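Local coordinates for shikimate dehydrogenase-like protein HI_0607 (Haemophilus influenzae, PDB 1NPY), which catalyses the NADP(+)-dependent oxidation of shikimate to 3-dehydroshikimate in vitro, though so weakly that shikimate may not be its biological substrate, at residues 109-113 / 114-118; 50-54 / 55-59. All coordinates share one frame; numbering follows the deposited sequence.

Interaction 1. Residues 109-113 / 114-118; sequences KLIEK and YHLNK
His-115, a non-glycine residue, takes a left-handed backbone (phi 49°) and thereby swings Leu-116 N back to Ile-111 O; its own N donates to Glu-112 O at 2.9 Å. That donor stands well above the carbonyl plane of Glu-112. The bond from Leu-116 N to Ile-111 O, 3.0 Å long, is far straighter: almost linear at the hydrogen (172°), and arriving nearly head-on to the carbonyl oxygen. Water 1 also donates to Ile-111 O and, at 2.6 Å, to Leu-116 O, so two donors grip the Ile-111 carbonyl and the water ties it to the chain leaving the helix. One step earlier, Tyr-114 N bonds to Leu-110 O at 3.0 Å. The Tyr-114 ring brings its edge to the same oxygen, CD2 lying 3.4 Å from Leu-110 O, because CG sits beside the backbone N (chi1 -79°); farther out, CE2 runs alongside Leu-110 CD2. The imidazole of His-115 has Lys-113 O over one face, offset toward the rim. Leu-116 crosses Ile-111 at about a right angle, CD1 meeting CG1 at 4.1 Å, and Phe-143 touches both side chains. Paired 6-to-1 and 5-to-2 bonds around a positive-phi C-prime residue, with an apolar contact between the residues flanking the turn, identify a Schellman motif ending helix 102-113.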
loop_
_atom_site.group_PDB
_atom_site.type_symbol
_atom_site.label_atom_id
_atom_site.label_comp_id
_atom_site.label_asym_id
_atom_site.label_seq_id
_atom_site.Cartn_x
_atom_site.Cartn_y
_atom_site.Cartn_z
ATOM N N LYS A 109 -4.117 3.431 8.954
ATOM C CA LYS A 109 -5.112 2.569 9.565
ATOM C C LYS A 109 -4.578 1.364 10.331
ATOM O O LYS A 109 -5.098 1.038 11.405
ATOM C CB LYS A 109 -6.195 2.130 8.565
ATOM C CG LYS A 109 -7.100 3.282 8.114
ATOM C CD LYS A 109 -8.380 2.821 7.422
ATOM C CE LYS A 109 -9.473 3.901 7.312
ATOM N NZ LYS A 109 -9.386 4.950 8.374
ATOM N N LEU A 110 -3.561 0.691 9.796
ATOM C CA LEU A 110 -2.957 -0.430 10.492
ATOM C C LEU A 110 -2.161 -0.034 11.735
ATOM O O LEU A 110 -2.166 -0.760 12.744
ATOM C CB LEU A 110 -2.075 -1.205 9.513
ATOM C CG LEU A 110 -2.874 -1.944 8.443
ATOM C CD1 LEU A 110 -1.974 -2.288 7.272
ATOM C CD2 LEU A 110 -3.484 -3.215 9.039
ATOM N N ILE A 111 -1.522 1.130 11.691
ATOM C CA ILE A 111 -0.801 1.647 12.851
ATOM C C ILE A 111 -1.817 1.796 13.976
ATOM O O ILE A 111 -1.591 1.377 15.111
ATOM C CB ILE A 111 -0.095 2.987 12.520
ATOM C CG1 ILE A 111 1.167 2.692 11.698
ATOM C CG2 ILE A 111 0.319 3.754 13.766
ATOM C CD1 ILE A 111 1.771 3.933 11.017
ATOM N N GLU A 112 -2.951 2.398 13.645
ATOM C CA GLU A 112 -4.033 2.548 14.613
ATOM C C GLU A 112 -4.620 1.209 15.057
ATOM O O GLU A 112 -4.779 0.939 16.250
ATOM C CB GLU A 112 -5.126 3.436 14.024
ATOM C CG GLU A 112 -6.256 3.645 15.023
ATOM C CD GLU A 112 -7.210 4.742 14.600
ATOM O OE1 GLU A 112 -8.309 4.408 14.107
ATOM O OE2 GLU A 112 -6.865 5.930 14.786
ATOM N N LYS A 113 -4.944 0.349 14.099
ATOM C CA LYS A 113 -5.560 -0.935 14.403
ATOM C C LYS A 113 -4.758 -1.760 15.400
ATOM O O LYS A 113 -5.303 -2.342 16.332
ATOM C CB LYS A 113 -5.747 -1.746 13.126
ATOM C CG LYS A 113 -6.378 -3.088 13.408
ATOM C CD LYS A 113 -6.762 -3.807 12.127
ATOM C CE LYS A 113 -7.148 -5.244 12.441
ATOM N NZ LYS A 113 -7.915 -5.771 11.280
ATOM N N TYR A 114 -3.450 -1.783 15.218
ATOM C CA TYR A 114 -2.544 -2.542 16.072
ATOM C C TYR A 114 -2.087 -1.747 17.305
ATOM O O TYR A 114 -1.227 -2.197 18.073
ATOM C CB TYR A 114 -1.367 -3.035 15.228
ATOM C CG TYR A 114 -1.704 -4.254 14.393
ATOM C CD1 TYR A 114 -1.600 -5.524 14.941
ATOM C CD2 TYR A 114 -2.207 -4.123 13.105
ATOM C CE1 TYR A 114 -1.934 -6.644 14.213
ATOM C CE2 TYR A 114 -2.558 -5.224 12.373
ATOM C CZ TYR A 114 -2.406 -6.483 12.932
ATOM O OH TYR A 114 -2.749 -7.606 12.225
ATOM N N HIS A 115 -2.654 -0.562 17.497
ATOM C CA HIS A 115 -2.334 0.306 18.634
ATOM C C HIS A 115 -0.832 0.483 18.817
ATOM O O HIS A 115 -0.277 0.340 19.917
ATOM C CB HIS A 115 -2.966 -0.248 19.904
ATOM C CG HIS A 115 -4.424 -0.543 19.769
ATOM N ND1 HIS A 115 -5.362 0.439 19.532
ATOM C CD2 HIS A 115 -5.107 -1.706 19.879
ATOM C CE1 HIS A 115 -6.562 -0.111 19.484
ATOM N NE2 HIS A 115 -6.434 -1.409 19.690
ATOM N N LEU A 116 -0.140 0.775 17.723
ATOM C CA LEU A 116 1.302 0.941 17.832
ATOM C C LEU A 116 1.532 2.217 18.629
ATOM O O LEU A 116 0.813 3.196 18.461
ATOM C CB LEU A 116 1.976 1.062 16.461
ATOM C CG LEU A 116 1.722 -0.174 15.596
ATOM C CD1 LEU A 116 2.584 -0.137 14.356
ATOM C CD2 LEU A 116 1.980 -1.495 16.339
ATOM N N ASN A 117 2.560 2.176 19.464
ATOM C CA ASN A 117 2.891 3.200 20.455
ATOM C C ASN A 117 3.779 4.261 19.807
ATOM O O ASN A 117 4.923 3.958 19.441
ATOM C CB ASN A 117 3.677 2.457 21.537
ATOM C CG ASN A 117 4.127 3.337 22.685
ATOM O OD1 ASN A 117 4.719 2.830 23.645
ATOM N ND2 ASN A 117 3.839 4.626 22.612
ATOM N N LYS A 118 3.272 5.480 19.627
ATOM C CA LYS A 118 4.048 6.536 18.975
ATOM C C LYS A 118 5.363 6.884 19.681
ATOM O O LYS A 118 6.221 7.527 19.092
ATOM C CB LYS A 118 3.224 7.814 18.769
ATOM C CG LYS A 118 2.871 8.547 20.066
ATOM C CD LYS A 118 2.119 9.831 19.830
ATOM C CE LYS A 118 2.075 10.714 21.085
ATOM N NZ LYS A 118 3.346 10.873 21.872
HETATM O O HOH W 1 -1.476 3.664 17.398
#

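Interaction 2. Residues 50-54 / 55-59; sequences KGVRA and LGIRG
Leu-55 N donates to Gly-51 O at 2.9 Å, the first of three backbone bonds that tie 50-54 to 55-59. Its donor is tilted moderately from the carbonyl plane, and the bond continues the i-to-i+4 pattern of the helix. Gly-56 N then turns to Arg-53 O at 3.2 Å; here the donor stands above the carbonyl plane. Ile-57 N reaches Val-52 O at 3.1 Å, in the plane of that carbonyl, although its N-H...O angle of 143° shows a bent bond. Gly-56, with its positive phi (68°), turns the chain so that Ile-57 N points back to Val-52 O.

Apolar contacts follow the same turn. Val-52 and Ile-57 cross at about a right angle: Val-52 CG1, placed beside its own carbonyl carbon (chi1 162°), lies 4.1 Å from Ile-57 CB and a similar distance from Ile-57 CG2. Met-10 of strand 7-12 touches both side chains, so the pair faces the sheet. On the exposed flank Leu-55 rests its CB and CG against Gly-51 O, CG at 3.3 Å.

The charged ends are held outside the turn. Arg-53 forms a salt bridge to Asp-75 through NH2 and a hydrogen bond from NE to Gly-95 O, while Arg-58 NH1 pairs with Asp-93.

The 6-to-1 bond from Ile-57 to Val-52, enclosing the 5-to-2 bond from Gly-56 to Arg-53, together with a hydrophobic contact between Val-52 and Ile-57, defines a Schellman motif; it ends helix 45-55 and leads the chain into strand 59-62 of the mixed sheet in the substrate-binding domain.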
loop_
_atom_site.group_PDB
_atom_site.type_symbol
_atom_site.label_atom_id
_atom_site.label_comp_id
_atom_site.label_asym_id
_atom_site.label_seq_id
_atom_site.Cartn_x
_atom_site.Cartn_y
_atom_site.Cartn_z
ATOM N N LYS A 50 -7.519 11.397 -19.404
ATOM C CA LYS A 50 -8.560 12.184 -20.061
ATOM C C LYS A 50 -9.728 11.320 -20.548
ATOM O O LYS A 50 -10.847 11.810 -20.586
ATOM C CB LYS A 50 -7.999 13.042 -21.196
ATOM C CG LYS A 50 -7.092 14.176 -20.707
ATOM C CD LYS A 50 -6.381 14.885 -21.845
ATOM C CE LYS A 50 -5.628 16.089 -21.274
ATOM N NZ LYS A 50 -4.930 16.839 -22.367
ATOM N N GLY A 51 -9.468 10.069 -20.913
ATOM C CA GLY A 51 -10.468 9.071 -21.254
ATOM C C GLY A 51 -11.379 8.663 -20.112
ATOM O O GLY A 51 -12.593 8.543 -20.322
ATOM N N VAL A 52 -10.794 8.456 -18.936
ATOM C CA VAL A 52 -11.525 8.096 -17.727
ATOM C C VAL A 52 -12.554 9.189 -17.499
ATOM O O VAL A 52 -13.733 8.928 -17.302
ATOM C CB VAL A 52 -10.571 7.996 -16.502
ATOM C CG1 VAL A 52 -11.291 8.062 -15.141
ATOM C CG2 VAL A 52 -9.712 6.764 -16.607
ATOM N N ARG A 53 -12.146 10.452 -17.570
ATOM C CA ARG A 53 -13.109 11.543 -17.414
ATOM C C ARG A 53 -14.179 11.594 -18.507
ATOM O O ARG A 53 -15.368 11.679 -18.204
ATOM C CB ARG A 53 -12.379 12.894 -17.291
ATOM C CG ARG A 53 -13.346 14.069 -17.168
ATOM C CD ARG A 53 -12.678 15.396 -17.253
ATOM N NE ARG A 53 -11.706 15.608 -16.180
ATOM C CZ ARG A 53 -10.390 15.616 -16.324
ATOM N NH1 ARG A 53 -9.822 15.380 -17.492
ATOM N NH2 ARG A 53 -9.594 15.855 -15.282
ATOM N N ALA A 54 -13.784 11.528 -19.776
ATOM C CA ALA A 54 -14.686 11.704 -20.899
ATOM C C ALA A 54 -15.729 10.596 -21.000
ATOM O O ALA A 54 -16.867 10.857 -21.387
ATOM C CB ALA A 54 -13.911 11.806 -22.221
ATOM N N LEU A 55 -15.347 9.394 -20.582
ATOM C CA LEU A 55 -16.224 8.236 -20.675
ATOM C C LEU A 55 -17.065 8.033 -19.432
ATOM O O LEU A 55 -17.925 7.162 -19.418
ATOM C CB LEU A 55 -15.402 6.983 -20.941
ATOM C CG LEU A 55 -14.652 6.950 -22.272
ATOM C CD1 LEU A 55 -13.749 5.744 -22.340
ATOM C CD2 LEU A 55 -15.582 6.972 -23.466
ATOM N N GLY A 56 -16.863 8.868 -18.420
ATOM C CA GLY A 56 -17.622 8.743 -17.193
ATOM C C GLY A 56 -17.290 7.493 -16.398
ATOM O O GLY A 56 -18.118 7.020 -15.623
ATOM N N ILE A 57 -16.059 7.009 -16.494
ATOM C CA ILE A 57 -15.591 5.884 -15.690
ATOM C C ILE A 57 -15.496 6.383 -14.240
ATOM O O ILE A 57 -14.979 7.453 -13.984
ATOM C CB ILE A 57 -14.245 5.393 -16.287
ATOM C CG1 ILE A 57 -14.543 4.742 -17.645
ATOM C CG2 ILE A 57 -13.482 4.548 -15.298
ATOM C CD1 ILE A 57 -13.359 4.274 -18.454
ATOM N N ARG A 58 -15.998 5.623 -13.273
ATOM C CA ARG A 58 -16.145 6.091 -11.908
ATOM C C ARG A 58 -14.876 6.125 -11.080
ATOM O O ARG A 58 -14.647 7.043 -10.296
ATOM C CB ARG A 58 -17.125 5.148 -11.217
ATOM C CG ARG A 58 -17.327 5.366 -9.740
ATOM C CD ARG A 58 -17.694 6.763 -9.322
ATOM N NE ARG A 58 -17.737 6.868 -7.873
ATOM C CZ ARG A 58 -17.814 7.989 -7.181
ATOM N NH1 ARG A 58 -17.807 9.160 -7.798
ATOM N NH2 ARG A 58 -17.843 7.955 -5.848
ATOM N N GLY A 59 -14.031 5.115 -11.268
ATOM C CA GLY A 59 -12.931 4.911 -10.343
ATOM C C GLY A 59 -11.772 4.282 -11.092
ATOM O O GLY A 59 -11.998 3.469 -11.973
#

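Interaction 2 comes first along the chain, at the exit of helix 45-55, and interaction 1 follows at the exit of helix 102-113. Their centres are 36 Å apart on opposite sides of the chain's centre, and their nearest atoms are about 16 Å apart, so they do not touch. Each turn delivers the chain to a different sheet: 50-59 to strand 59-62 of the mixed sheet, 109-118 to strand 122-125 of the parallel, Rossmann-like sheet; the glycine-rich loop after that strand probably binds NADP(+). The same type of helix end thus serves both halves of the enzyme. Interaction 2 lies away from the substrate and cofactor sites, whereas the Leu-110 side chain of interaction 1 is about 8 Å from that of Met-130, which probably binds NADP(+).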